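Local coordinates for putative peptide ABC-transport system periplasmic peptide-binding protein (Campylobacter jejuni, PDB 4OEV) that binds nickel(II) outside the cytoplasm, together with oxalate in this crystal, as the extracytoplasmic binding protein of an ABC-type nickel importer, at residues Ile15-Asn19 / Pro20-Glu24; Asp25-Ala28 / Val29-Leu32; Arg39-Glu42 / Asn43-Lys47; Lys167-Lys170 / Gly171-Val174; Thr486-Val489 / Tyr490-Ser493. One frame throughout, in Å; residues are numbered along the deposited sequence.

Interaction 1. Residues Ile15-Asn19 / Pro20-Glu24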
loop_
_atom_site.group_PDB
_atom_site.type_symbol
_atom_site.label_atom_id
_atom_site.label_comp_id
_atom_site.label_asym_id
_atom_site.label_seq_id
_atom_site.Cartn_x
_atom_site.Cartn_y
_atom_site.Cartn_z
ATOM N N ILE A 15 -1.956 5.311 11.952
ATOM C CA ILE A 15 -1.712 3.966 12.470
ATOM C C ILE A 15 -1.787 3.987 13.994
ATOM O O ILE A 15 -1.294 4.938 14.638
ATOM C CB ILE A 15 -0.362 3.432 11.984
ATOM C CG1 ILE A 15 -0.122 2.003 12.508
ATOM C CG2 ILE A 15 0.828 4.345 12.459
ATOM C CD1 ILE A 15 0.898 1.276 11.683
ATOM N N ALA A 16 -2.416 2.974 14.591
ATOM C CA ALA A 16 -2.560 2.963 16.052
ATOM C C ALA A 16 -1.285 2.566 16.786
ATOM O O ALA A 16 -1.165 2.816 17.979
ATOM C CB ALA A 16 -3.681 2.040 16.484
ATOM N N ARG A 17 -0.354 1.905 16.113
ATOM C CA ARG A 17 0.898 1.502 16.793
ATOM C C ARG A 17 2.051 1.964 15.919
ATOM O O ARG A 17 2.205 1.500 14.777
ATOM C CB ARG A 17 0.937 -0.018 17.021
ATOM C CG ARG A 17 -0.071 -0.535 18.021
ATOM C CD ARG A 17 -0.040 -2.067 18.099
ATOM N NE ARG A 17 -0.683 -2.690 16.951
ATOM C CZ ARG A 17 -0.830 -4.003 16.788
ATOM N NH1 ARG A 17 -0.369 -4.872 17.681
ATOM N NH2 ARG A 17 -1.441 -4.461 15.721
ATOM N N ILE A 18 2.795 2.968 16.386
ATOM C CA ILE A 18 3.879 3.487 15.578
ATOM C C ILE A 18 5.079 2.593 15.800
ATOM O O ILE A 18 6.021 2.937 16.517
ATOM C CB ILE A 18 4.198 4.975 15.885
ATOM C CG1 ILE A 18 2.940 5.843 15.653
ATOM C CG2 ILE A 18 5.310 5.474 14.952
ATOM C CD1 ILE A 18 3.086 7.314 16.130
ATOM N N ASN A 19 5.042 1.458 15.126
ATOM C CA ASN A 19 5.997 0.384 15.346
ATOM C C ASN A 19 6.128 -0.357 14.030
ATOM O O ASN A 19 5.132 -0.845 13.498
ATOM C CB ASN A 19 5.486 -0.508 16.473
ATOM C CG ASN A 19 6.366 -1.691 16.749
ATOM O OD1 ASN A 19 7.151 -2.140 15.915
ATOM N ND2 ASN A 19 6.253 -2.199 17.951
ATOM N N PRO A 20 7.345 -0.382 13.471
ATOM C CA PRO A 20 7.617 -1.068 12.200
ATOM C C PRO A 20 7.000 -2.494 12.108
ATOM O O PRO A 20 6.588 -2.881 11.024
ATOM C CB PRO A 20 9.150 -1.128 12.165
ATOM C CG PRO A 20 9.586 0.028 13.008
ATOM C CD PRO A 20 8.500 0.401 13.948
ATOM N N ALA A 21 6.920 -3.233 13.221
ATOM C CA ALA A 21 6.380 -4.595 13.176
ATOM C C ALA A 21 4.908 -4.637 12.738
ATOM O O ALA A 21 4.435 -5.708 12.310
ATOM C CB ALA A 21 6.522 -5.263 14.510
ATOM N N TYR A 22 4.201 -3.504 12.849
ATOM C CA TYR A 22 2.767 -3.420 12.501
ATOM C C TYR A 22 2.514 -2.449 11.337
ATOM O O TYR A 22 1.365 -2.016 11.090
ATOM C CB TYR A 22 1.941 -3.029 13.774
ATOM C CG TYR A 22 2.269 -4.006 14.883
ATOM C CD1 TYR A 22 1.829 -5.335 14.791
ATOM C CD2 TYR A 22 3.050 -3.640 15.960
ATOM C CE1 TYR A 22 2.139 -6.261 15.744
ATOM C CE2 TYR A 22 3.391 -4.586 16.969
ATOM C CZ TYR A 22 2.923 -5.884 16.843
ATOM O OH TYR A 22 3.198 -6.849 17.769
ATOM N N SER A 23 3.570 -2.191 10.558
ATOM C CA SER A 23 3.423 -1.412 9.325
ATOM C C SER A 23 2.449 -2.065 8.330
ATOM O O SER A 23 2.654 -3.218 7.946
ATOM C CB SER A 23 4.731 -1.295 8.604
ATOM O OG SER A 23 4.542 -0.611 7.385
ATOM N N GLU A 24 1.456 -1.312 7.864
ATOM C CA GLU A 24 0.565 -1.815 6.821
ATOM C C GLU A 24 0.677 -1.002 5.540
ATOM O O GLU A 24 -0.241 -1.009 4.730
ATOM C CB GLU A 24 -0.896 -1.833 7.302
ATOM C CG GLU A 24 -1.104 -2.882 8.387
ATOM C CD GLU A 24 -2.558 -3.151 8.671
ATOM O OE1 GLU A 24 -3.353 -2.191 8.780
ATOM O OE2 GLU A 24 -2.924 -4.339 8.708
#
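The guanidinium of Arg-17 lies flat on the ring of Tyr-22, their planes 12° apart, and this cation-pi stack joins residues 15-19 to 20-24. Arg-17 CZ stands 3.7 Å from the centroid of the Tyr-22 ring, and NH1 comes over the middle of that face; the long arginine chain, bent at chi3 (-75°), folds back to lay the group there. Across the ring, over the opposite face near its rim, sits the methyl of Ala-21. Both polar ends are held from outside: NH1 of Arg-17 bonds to the carbonyl of Asn-149, and the hydroxyl of Tyr-22 to the backbone carbonyl of Asn-96.

Asn-19 organises the compact turn behind the stack. In this connection between strand 6-11 and helix 30-33, the chain bends through a short 3-10 segment at Pro-20 and Ala-21, and Asn-19, just before it, accepts two N-H groups. Its OD1 takes the N-H of Ala-21 at 2.9 Å from above the amide plane, while its backbone O takes the N-H of Tyr-22, also at 2.9 Å. Proline suits the first turn position, where no N-H is needed. The Asn-19 amide stands steeply to the Tyr-22 ring, with ND2 at the ring edge and donating to Asn-154.

Whereas this turn is buried and tightly bonded, the side formed by Arg-17 and Ile-15 is partly exposed. Ile-15 meets residues 20-24 through a single methyl, its CD1, which lies 3.4 Å from the backbone O of Tyr-22.

Interaction 2. Residues Asp25-Ala28 / Val29-Leu32. With NI (nickel (II) ion), chain C.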
loop_
_atom_site.group_PDB
_atom_site.type_symbol
_atom_site.label_atom_id
_atom_site.label_comp_id
_atom_site.label_asym_id
_atom_site.label_seq_id
_atom_site.Cartn_x
_atom_site.Cartn_y
_atom_site.Cartn_z
ATOM N N ASP A 25 1.803 -0.307 5.380
ATOM C CA ASP A 25 2.109 0.537 4.210
ATOM C C ASP A 25 1.036 1.620 4.026
ATOM O O ASP A 25 0.833 2.101 2.908
ATOM C CB ASP A 25 2.232 -0.259 2.898
ATOM C CG ASP A 25 3.445 -1.175 2.848
ATOM O OD1 ASP A 25 4.316 -1.072 3.730
ATOM O OD2 ASP A 25 3.552 -1.995 1.896
ATOM N N HIS A 26 0.362 2.019 5.106
ATOM C CA HIS A 26 -0.639 3.082 4.976
ATOM C C HIS A 26 -0.261 4.402 5.642
ATOM O O HIS A 26 -0.888 5.413 5.372
ATOM C CB HIS A 26 -1.977 2.660 5.570
ATOM C CG HIS A 26 -2.784 1.832 4.651
ATOM N ND1 HIS A 26 -2.476 0.520 4.362
ATOM C CD2 HIS A 26 -3.875 2.144 3.899
ATOM C CE1 HIS A 26 -3.367 0.053 3.495
ATOM N NE2 HIS A 26 -4.195 1.023 3.193
ATOM N N ASP A 27 0.754 4.409 6.489
ATOM C CA ASP A 27 1.036 5.616 7.270
ATOM C C ASP A 27 2.279 6.372 6.807
ATOM O O ASP A 27 3.048 5.888 5.965
ATOM C CB ASP A 27 1.188 5.258 8.734
ATOM C CG ASP A 27 2.469 4.510 8.995
ATOM O OD1 ASP A 27 3.481 5.197 9.202
ATOM O OD2 ASP A 27 2.466 3.258 8.968
ATOM N N ALA A 28 2.449 7.581 7.335
ATOM C CA ALA A 28 3.635 8.380 7.025
ATOM C C ALA A 28 4.506 8.609 8.263
ATOM O O ALA A 28 5.462 9.402 8.192
ATOM C CB ALA A 28 3.247 9.741 6.390
ATOM N N VAL A 29 4.192 7.942 9.389
ATOM C CA VAL A 29 4.863 8.279 10.638
ATOM C C VAL A 29 5.952 7.276 11.081
ATOM O O VAL A 29 6.944 7.691 11.693
ATOM C CB VAL A 29 3.846 8.471 11.815
ATOM C CG1 VAL A 29 3.047 9.731 11.603
ATOM C CG2 VAL A 29 2.898 7.275 11.948
ATOM N N ILE A 30 5.795 5.987 10.756
ATOM C CA ILE A 30 6.814 5.008 11.120
ATOM C C ILE A 30 8.118 5.389 10.406
ATOM O O ILE A 30 9.193 5.312 11.004
ATOM C CB ILE A 30 6.405 3.536 10.791
ATOM C CG1 ILE A 30 5.188 3.169 11.642
ATOM C CG2 ILE A 30 7.630 2.562 11.061
ATOM C CD1 ILE A 30 4.605 1.746 11.444
ATOM N N ASN A 31 8.039 5.828 9.151
ATOM C CA ASN A 31 9.270 6.225 8.440
ATOM C C ASN A 31 9.878 7.565 8.892
ATOM O O ASN A 31 10.952 7.944 8.422
ATOM C CB ASN A 31 9.001 6.274 6.931
ATOM C CG ASN A 31 8.999 4.893 6.296
ATOM O OD1 ASN A 31 7.939 4.274 6.134
ATOM N ND2 ASN A 31 10.181 4.409 5.916
ATOM N N LEU A 32 9.210 8.285 9.796
ATOM C CA LEU A 32 9.801 9.502 10.399
ATOM C C LEU A 32 10.649 9.119 11.620
ATOM O O LEU A 32 11.784 9.591 11.804
ATOM C CB LEU A 32 8.712 10.471 10.824
ATOM C CG LEU A 32 7.770 10.895 9.695
ATOM C CD1 LEU A 32 6.653 11.757 10.227
ATOM C CD2 LEU A 32 8.572 11.658 8.641
HETATM NI NI NI C . -5.648 1.190 1.514
HETATM O O HOH W 1 5.758 5.642 7.340
HETATM O O HOH W 2 -6.733 1.455 3.140
#
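With chi1 at 71°, the carboxylate of Asp-27 is placed between its own backbone N and carbonyl carbon, and chi2 near 86° turns OD1 toward the N-H groups of Val-29 and Ile-30. The result resembles an Asx turn leading into the first turn of helix 30-33. OD1 accepts from Ile-30 N at 2.9 Å in an almost straight bond (176°), met nearly head-on to its C-O bond. Val-29 N donates to the anti lone pair of the same Asp-27 OD1 at 2.8 Å, in a more bent bond. Aspartate suits the place because its short side chain can satisfy two amides that have no preceding helical turn to bond to, and the positive end of the helix would probably steady its charge. Water 1 adds to the grip: it accepts from Asn-31 N and lies 3.0 Å from Asp-27 OD1, to which it can donate.

Hydrocarbon flanks the acid. Ile-30 crosses the Asp-27 side chain at about a right angle, its CD1 lying 3.6 Å from OD2, and CG2 of Val-29 rests against OD1. Val-29 also packs on Ile-15 and Phe-176, and Ile-30 on Ile-15. Just before this turn, His-26 binds the nickel ion together with His-480 and His-481; its ND1 is bonded to the carbonyl of Glu-24, which fixes the ring's rotation. NE2 of His-26 lies 2.2 Å from the nickel ion.

Interaction 3. Residues Arg39-Glu42 / Asn43-Lys47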
loop_
_atom_site.group_PDB
_atom_site.type_symbol
_atom_site.label_atom_id
_atom_site.label_comp_id
_atom_site.label_asym_id
_atom_site.label_seq_id
_atom_site.Cartn_x
_atom_site.Cartn_y
_atom_site.Cartn_z
ATOM N N ARG A 39 17.368 1.771 2.151
ATOM C CA ARG A 39 16.434 2.873 1.833
ATOM C C ARG A 39 16.376 3.025 0.313
ATOM O O ARG A 39 17.109 2.330 -0.396
ATOM C CB ARG A 39 16.892 4.171 2.502
ATOM C CG ARG A 39 18.165 4.733 1.862
ATOM C CD ARG A 39 18.698 5.934 2.590
ATOM N NE ARG A 39 20.069 6.165 2.152
ATOM C CZ ARG A 39 20.426 6.902 1.095
ATOM N NH1 ARG A 39 21.722 7.017 0.793
ATOM N NH2 ARG A 39 19.513 7.554 0.363
ATOM N N PHE A 40 15.498 3.893 -0.197
ATOM C CA PHE A 40 15.393 4.121 -1.634
ATOM C C PHE A 40 15.512 5.605 -1.957
ATOM O O PHE A 40 14.960 6.420 -1.215
ATOM C CB PHE A 40 14.057 3.583 -2.174
ATOM C CG PHE A 40 13.771 2.187 -1.722
ATOM C CD1 PHE A 40 14.315 1.112 -2.406
ATOM C CD2 PHE A 40 12.984 1.953 -0.595
ATOM C CE1 PHE A 40 14.095 -0.205 -1.972
ATOM C CE2 PHE A 40 12.756 0.649 -0.161
ATOM C CZ PHE A 40 13.317 -0.429 -0.849
ATOM N N ASP A 41 16.170 5.944 -3.076
ATOM C CA ASP A 41 16.354 7.356 -3.449
ATOM C C ASP A 41 15.266 7.800 -4.421
ATOM O O ASP A 41 14.266 7.093 -4.579
ATOM C CB ASP A 41 17.768 7.608 -4.014
ATOM C CG ASP A 41 18.054 6.872 -5.334
ATOM O OD1 ASP A 41 17.112 6.356 -5.975
ATOM O OD2 ASP A 41 19.249 6.799 -5.722
ATOM N N GLU A 42 15.438 8.962 -5.060
ATOM C CA GLU A 42 14.359 9.512 -5.887
ATOM C C GLU A 42 14.074 8.649 -7.102
ATOM O O GLU A 42 13.020 8.770 -7.724
ATOM C CB GLU A 42 14.686 10.926 -6.347
ATOM C CG GLU A 42 16.030 11.006 -7.005
ATOM C CD GLU A 42 17.048 11.635 -6.094
ATOM O OE1 GLU A 42 17.229 11.098 -4.990
ATOM O OE2 GLU A 42 17.665 12.654 -6.471
ATOM N N ASN A 43 15.050 7.822 -7.456
ATOM C CA ASN A 43 14.910 6.890 -8.561
ATOM C C ASN A 43 14.415 5.494 -8.134
ATOM O O ASN A 43 14.439 4.584 -8.954
ATOM C CB ASN A 43 16.255 6.750 -9.271
ATOM C CG ASN A 43 16.768 8.061 -9.766
ATOM O OD1 ASN A 43 17.921 8.422 -9.530
ATOM N ND2 ASN A 43 15.909 8.805 -10.440
ATOM N N MET A 44 13.973 5.365 -6.874
ATOM C CA MET A 44 13.629 4.096 -6.217
ATOM C C MET A 44 14.787 3.087 -6.273
ATOM O O MET A 44 14.575 1.872 -6.300
ATOM C CB MET A 44 12.366 3.498 -6.815
ATOM C CG MET A 44 11.504 2.720 -5.790
ATOM S SD MET A 44 10.925 3.766 -4.442
ATOM C CE MET A 44 10.278 5.043 -5.418
ATOM N N SER A 45 16.007 3.597 -6.232
ATOM C CA SER A 45 17.202 2.735 -6.176
ATOM C C SER A 45 17.468 2.331 -4.756
ATOM O O SER A 45 17.398 3.176 -3.872
ATOM C CB SER A 45 18.427 3.470 -6.718
ATOM O OG SER A 45 18.245 3.786 -8.083
ATOM N N LEU A 46 17.802 1.051 -4.527
ATOM C CA LEU A 46 18.172 0.596 -3.212
ATOM C C LEU A 46 19.512 1.216 -2.814
ATOM O O LEU A 46 20.463 1.188 -3.612
ATOM C CB LEU A 46 18.273 -0.939 -3.184
ATOM C CG LEU A 46 18.494 -1.678 -1.877
ATOM C CD1 LEU A 46 17.283 -1.721 -0.991
ATOM C CD2 LEU A 46 18.907 -3.103 -2.207
ATOM N N LYS A 47 19.572 1.796 -1.613
ATOM C CA LYS A 47 20.794 2.429 -1.104
ATOM C C LYS A 47 21.013 2.024 0.330
ATOM O O LYS A 47 20.057 1.741 1.044
ATOM C CB LYS A 47 20.732 3.958 -1.165
ATOM C CG LYS A 47 20.636 4.553 -2.551
ATOM C CD LYS A 47 21.883 4.302 -3.382
ATOM C CE LYS A 47 21.799 5.080 -4.696
ATOM N NZ LYS A 47 22.946 4.790 -5.605
#
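OD1 of Asp-41 is gripped by two backbone amides, Asn-43 N at 2.9 Å and Ser-45 N at 3.0 Å, which approach from opposite faces of the carboxylate plane. The chi1 of 65° folds the carboxylate back over the turn that follows it, a type I beta turn from Asp-41 to Met-44 closed by Met-44 N and the Asp-41 carbonyl. Aspartate is apt here: one short acid can accept from two N-H groups of the reversal. Its second oxygen faces Lys-47, whose CE lies 3.2 Å from Asp-41 OD2; the ammonium is farther off, so the attraction is electrostatic and falls short of a salt bridge.

Beyond the turn the two arms form a beta hairpin. Arg-39 and Lys-47 make the hydrogen-bonded pair, with Lys-47 N donating to Arg-39 O at 2.8 Å. On the same face of the sheet CB of Lys-47 lies over the centre of one face of the Arg-39 guanidinium, 3.7 Å from its plane, while NE of Arg-39 bonds to the carbonyl of Pro-48. The Lys-47 chain then leads away toward Asp-41.

The other face carries Phe-40 and Leu-46, the non-hydrogen-bonded pair. CE1 of Phe-40 meets CD1 of Leu-46 at 3.7 Å, and SD of Met-44 makes an oblique Met-aromatic contact, 5.0 Å from the centroid of the Phe-40 ring. This apolar face turns to helix 129-132, where Leu-46 touches Leu-130 and Phe-40 touches Asp-131, so the two-stranded sheet of 38-40 and 46-48 rests against that helix.

Interaction 4. Residues Lys167-Lys170 / Gly171-Val174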
loop_
_atom_site.group_PDB
_atom_site.type_symbol
_atom_site.label_atom_id
_atom_site.label_comp_id
_atom_site.label_asym_id
_atom_site.label_seq_id
_atom_site.Cartn_x
_atom_site.Cartn_y
_atom_site.Cartn_z
ATOM N N LYS A 167 4.410 14.285 20.749
ATOM C CA LYS A 167 3.134 13.963 21.366
ATOM C C LYS A 167 2.110 13.579 20.322
ATOM O O LYS A 167 2.333 13.728 19.118
ATOM C CB LYS A 167 2.614 15.126 22.199
ATOM C CG LYS A 167 2.136 16.332 21.417
ATOM C CD LYS A 167 1.387 17.256 22.373
ATOM C CE LYS A 167 0.963 18.549 21.695
ATOM N NZ LYS A 167 0.166 19.455 22.581
ATOM N N TRP A 168 0.970 13.106 20.796
ATOM C CA TRP A 168 -0.015 12.539 19.894
ATOM C C TRP A 168 -1.400 12.844 20.413
ATOM O O TRP A 168 -1.766 12.420 21.498
ATOM C CB TRP A 168 0.231 11.036 19.783
ATOM C CG TRP A 168 -0.636 10.245 18.865
ATOM C CD1 TRP A 168 -1.691 10.685 18.104
ATOM C CD2 TRP A 168 -0.516 8.843 18.619
ATOM N NE1 TRP A 168 -2.235 9.626 17.398
ATOM C CE2 TRP A 168 -1.531 8.489 17.694
ATOM C CE3 TRP A 168 0.359 7.851 19.089
ATOM C CZ2 TRP A 168 -1.701 7.182 17.229
ATOM C CZ3 TRP A 168 0.202 6.557 18.629
ATOM C CH2 TRP A 168 -0.840 6.226 17.701
ATOM N N LYS A 169 -2.178 13.574 19.632
ATOM C CA LYS A 169 -3.560 13.814 19.983
ATOM C C LYS A 169 -4.401 12.875 19.139
ATOM O O LYS A 169 -4.596 13.107 17.953
ATOM C CB LYS A 169 -3.918 15.275 19.738
ATOM C CG LYS A 169 -5.217 15.749 20.350
ATOM C CD LYS A 169 -5.158 17.268 20.475
ATOM C CE LYS A 169 -6.525 17.931 20.454
ATOM N NZ LYS A 169 -6.387 19.418 20.335
ATOM N N LYS A 170 -4.922 11.827 19.765
ATOM C CA LYS A 170 -5.486 10.696 19.037
ATOM C C LYS A 170 -6.565 11.079 18.019
ATOM O O LYS A 170 -7.481 11.855 18.326
ATOM C CB LYS A 170 -6.049 9.678 20.026
ATOM C CG LYS A 170 -6.745 8.488 19.368
ATOM C CD LYS A 170 -5.767 7.491 18.763
ATOM C CE LYS A 170 -6.507 6.262 18.248
ATOM N NZ LYS A 170 -5.691 5.474 17.293
ATOM N N GLY A 171 -6.405 10.568 16.794
ATOM C CA GLY A 171 -7.325 10.842 15.698
ATOM C C GLY A 171 -7.112 12.192 15.026
ATOM O O GLY A 171 -7.674 12.457 13.964
ATOM N N GLU A 172 -6.300 13.042 15.647
ATOM C CA GLU A 172 -6.083 14.408 15.174
ATOM C C GLU A 172 -4.715 14.593 14.520
ATOM O O GLU A 172 -4.620 14.961 13.351
ATOM C CB GLU A 172 -6.236 15.395 16.328
ATOM C CG GLU A 172 -7.584 16.087 16.452
ATOM C CD GLU A 172 -7.481 17.407 17.223
ATOM O OE1 GLU A 172 -6.574 18.216 16.919
ATOM O OE2 GLU A 172 -8.307 17.645 18.131
ATOM N N TYR A 173 -3.649 14.367 15.284
ATOM C CA TYR A 173 -2.307 14.571 14.758
ATOM C C TYR A 173 -1.236 13.893 15.604
ATOM O O TYR A 173 -1.466 13.563 16.768
ATOM C CB TYR A 173 -1.998 16.073 14.659
ATOM C CG TYR A 173 -1.845 16.776 16.000
ATOM C CD1 TYR A 173 -0.608 16.818 16.644
ATOM C CD2 TYR A 173 -2.921 17.429 16.603
ATOM C CE1 TYR A 173 -0.453 17.460 17.859
ATOM C CE2 TYR A 173 -2.769 18.086 17.818
ATOM C CZ TYR A 173 -1.534 18.097 18.440
ATOM O OH TYR A 173 -1.360 18.746 19.646
ATOM N N VAL A 174 -0.057 13.709 15.019
ATOM C CA VAL A 174 1.123 13.298 15.781
ATOM C C VAL A 174 2.133 14.404 15.552
ATOM O O VAL A 174 2.226 14.901 14.429
ATOM C CB VAL A 174 1.693 11.921 15.327
ATOM C CG1 VAL A 174 2.706 11.393 16.324
ATOM C CG2 VAL A 174 0.562 10.876 15.114
#
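Backbone hydrogen bonds between Lys-169 and Tyr-173 tie the strands together near the end of a beta hairpin. Lys-169 N donates to Tyr-173 O, and Lys-169 O accepts twice, from Tyr-173 N at 3.1 Å and from Glu-172 N at 2.9 Å. Because Glu-172 and Tyr-173 both face Lys-169, the geometry is that of a classic beta bulge. Gly-171 makes the turn with phi at 80°, a conformation that glycine adopts readily.

Charge joins neighbouring side chains: the extended Lys-169 runs alongside Glu-172, pointing the same way, and its NZ forms a salt bridge to OE2 of Glu-172 at 3.4 Å.

The aromatic contacts divide between the two faces of the sheet. On one, CG2 of Val-174 lies over the five-membered ring of Trp-168, 3.8 Å from its centroid and 12° off the normal, a CH-pi contact well served by a beta-branched side chain. On the other, CB of Lys-169 sits over the Tyr-173 ring, 4.0 Å from the centroid, while the extended Lys-167 brings CE to the ring edge, 3.1 Å from Tyr-173 OH. A chi1 of 69° swings the tyrosine ring across toward these lysines.

Strand 173-178 continues the sheet on its far side through strand 191-196, where Val-174 pairs with Ile-194, while strand 163-169 lies at one edge of the sheet; Trp-168 and Val-174 also touch Ile-18 in the loop after strand 6-11.

Interaction 5. Residues Thr486-Val489 / Tyr490-Ser493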
loop_
_atom_site.group_PDB
_atom_site.type_symbol
_atom_site.label_atom_id
_atom_site.label_comp_id
_atom_site.label_asym_id
_atom_site.label_seq_id
_atom_site.Cartn_x
_atom_site.Cartn_y
_atom_site.Cartn_z
ATOM N N THR A 486 6.187 11.800 1.334
ATOM C CA THR A 486 6.969 12.455 2.377
ATOM C C THR A 486 8.334 11.807 2.593
ATOM O O THR A 486 8.979 12.042 3.635
ATOM C CB THR A 486 6.200 12.420 3.717
ATOM O OG1 THR A 486 5.760 11.067 3.981
ATOM C CG2 THR A 486 5.012 13.314 3.663
ATOM N N TRP A 487 8.800 11.040 1.600
ATOM C CA TRP A 487 9.986 10.178 1.777
ATOM C C TRP A 487 11.230 11.022 2.066
ATOM O O TRP A 487 12.131 10.531 2.732
ATOM C CB TRP A 487 10.254 9.302 0.547
ATOM C CG TRP A 487 10.750 10.113 -0.619
ATOM C CD1 TRP A 487 9.963 10.836 -1.512
ATOM C CD2 TRP A 487 12.116 10.340 -1.012
ATOM N NE1 TRP A 487 10.784 11.486 -2.433
ATOM C CE2 TRP A 487 12.098 11.202 -2.139
ATOM C CE3 TRP A 487 13.357 9.895 -0.522
ATOM C CZ2 TRP A 487 13.282 11.617 -2.792
ATOM C CZ3 TRP A 487 14.538 10.324 -1.171
ATOM C CH2 TRP A 487 14.485 11.167 -2.290
ATOM N N ASN A 488 11.296 12.273 1.568
ATOM C CA ASN A 488 12.482 13.104 1.845
ATOM C C ASN A 488 12.119 14.340 2.653
ATOM O O ASN A 488 12.740 15.421 2.518
ATOM C CB ASN A 488 13.236 13.497 0.555
ATOM C CG ASN A 488 12.646 14.705 -0.153
ATOM O OD1 ASN A 488 11.438 14.769 -0.434
ATOM N ND2 ASN A 488 13.502 15.687 -0.437
ATOM N N VAL A 489 11.113 14.188 3.507
ATOM C CA VAL A 489 10.602 15.329 4.265
ATOM C C VAL A 489 11.702 16.020 5.099
ATOM O O VAL A 489 11.648 17.227 5.310
ATOM C CB VAL A 489 9.439 14.917 5.187
ATOM C CG1 VAL A 489 9.926 13.939 6.245
ATOM C CG2 VAL A 489 8.813 16.162 5.820
ATOM N N TYR A 490 12.734 15.283 5.513
ATOM C CA TYR A 490 13.801 15.908 6.278
ATOM C C TYR A 490 14.639 16.901 5.456
ATOM O O TYR A 490 15.553 17.533 5.994
ATOM C CB TYR A 490 14.741 14.833 6.904
ATOM C CG TYR A 490 15.293 13.783 5.940
ATOM C CD1 TYR A 490 16.461 14.012 5.225
ATOM C CD2 TYR A 490 14.628 12.567 5.746
ATOM C CE1 TYR A 490 16.972 13.062 4.353
ATOM C CE2 TYR A 490 15.129 11.605 4.882
ATOM C CZ TYR A 490 16.297 11.858 4.188
ATOM O OH TYR A 490 16.796 10.915 3.317
ATOM N N GLU A 491 14.394 16.990 4.157
ATOM C CA GLU A 491 15.077 17.977 3.324
ATOM C C GLU A 491 14.147 19.158 3.039
ATOM O O GLU A 491 14.566 20.129 2.409
ATOM C CB GLU A 491 15.553 17.353 2.007
ATOM C CG GLU A 491 16.451 16.152 2.198
ATOM C CD GLU A 491 17.029 15.627 0.890
ATOM O OE1 GLU A 491 16.298 15.599 -0.117
ATOM O OE2 GLU A 491 18.208 15.215 0.860
ATOM N N TRP A 492 12.894 19.075 3.492
ATOM C CA TRP A 492 11.925 20.151 3.187
ATOM C C TRP A 492 12.141 21.326 4.119
ATOM O O TRP A 492 12.498 21.124 5.279
ATOM C CB TRP A 492 10.472 19.681 3.329
ATOM C CG TRP A 492 10.026 18.546 2.462
ATOM C CD1 TRP A 492 10.803 17.747 1.683
ATOM C CD2 TRP A 492 8.667 18.093 2.269
ATOM N NE1 TRP A 492 10.019 16.807 1.036
ATOM C CE2 TRP A 492 8.709 17.008 1.376
ATOM C CE3 TRP A 492 7.421 18.514 2.762
ATOM C CZ2 TRP A 492 7.554 16.313 0.974
ATOM C CZ3 TRP A 492 6.276 17.831 2.362
ATOM C CH2 TRP A 492 6.355 16.740 1.477
ATOM N N SER A 493 11.933 22.551 3.626
ATOM C CA SER A 493 12.040 23.732 4.469
ATOM C C SER A 493 11.285 24.939 3.906
ATOM O O SER A 493 10.867 24.958 2.742
ATOM C CB SER A 493 13.504 24.141 4.676
ATOM O OG SER A 493 14.060 24.590 3.457
HETATM O O HOH W 3 12.584 19.213 7.683
#
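Asn-488 holds two side chains at once with its amide. OD1 takes the indole N-H of Trp-492 at 2.9 Å; it lies in the plane of that ring, whereas NE1 approaches from well above the amide plane. ND2 gives a nearly straight bond (167°) to the anti lone pair of Glu-491 OE1 at 2.8 Å, with the carboxylate plane turned 83° from the amide. An amide suits the spot because it can accept on one side and donate on the other. With chi1 at 83°, CG stands between the backbone N and the carbonyl carbon, and the amide is directed at both partners; CB lies above the middle of the Trp-487 ring.

Beneath the indole, CA of Val-489 makes a CH-pi contact, 3.5 Å from the centroid of the five-membered ring of Trp-492, and CG2 of Val-489 adds a looser touch at CD2.

The backbone scaffolding is a type I beta turn from Thr-486 to Val-489 running into a 3-10 segment. In it Glu-491 N donates to Asn-488 O at 2.8 Å and Trp-492 N to Val-489 O at 2.9 Å, bonds that bring residues 491 and 492 back beside Asn-488 and Val-489.

Outside partners share the same polar ends: Lys-474 supplies its backbone N to Asn-488 OD1 and its ammonium to Glu-491 OE1 in a salt bridge, while Gly-472 O accepts from Asn-488 ND2. Val-489 and Trp-492 rest on Leu-7 of strand 6-11.

The five contacts follow one another along the chain, each a local turn that closes before the next opens, so none nest or cross. Interactions 1 and 2 lie in the connection from strand 6-11 to helix 30-33 and touch directly, through Ile-15 against Val-29 and Pro-20 against Ile-30. Interaction 3 closes the hairpin of strands 38-40 and 46-48. Far along the sequence, interaction 4 turns the hairpin 163-169/173-178, and its Trp-168 packs back on interaction 1. Interaction 5, near the C terminus, returns to the beginning: Val-489 meets Leu-32 of interaction 2, and Trp-487 lies against the turn of interaction 3.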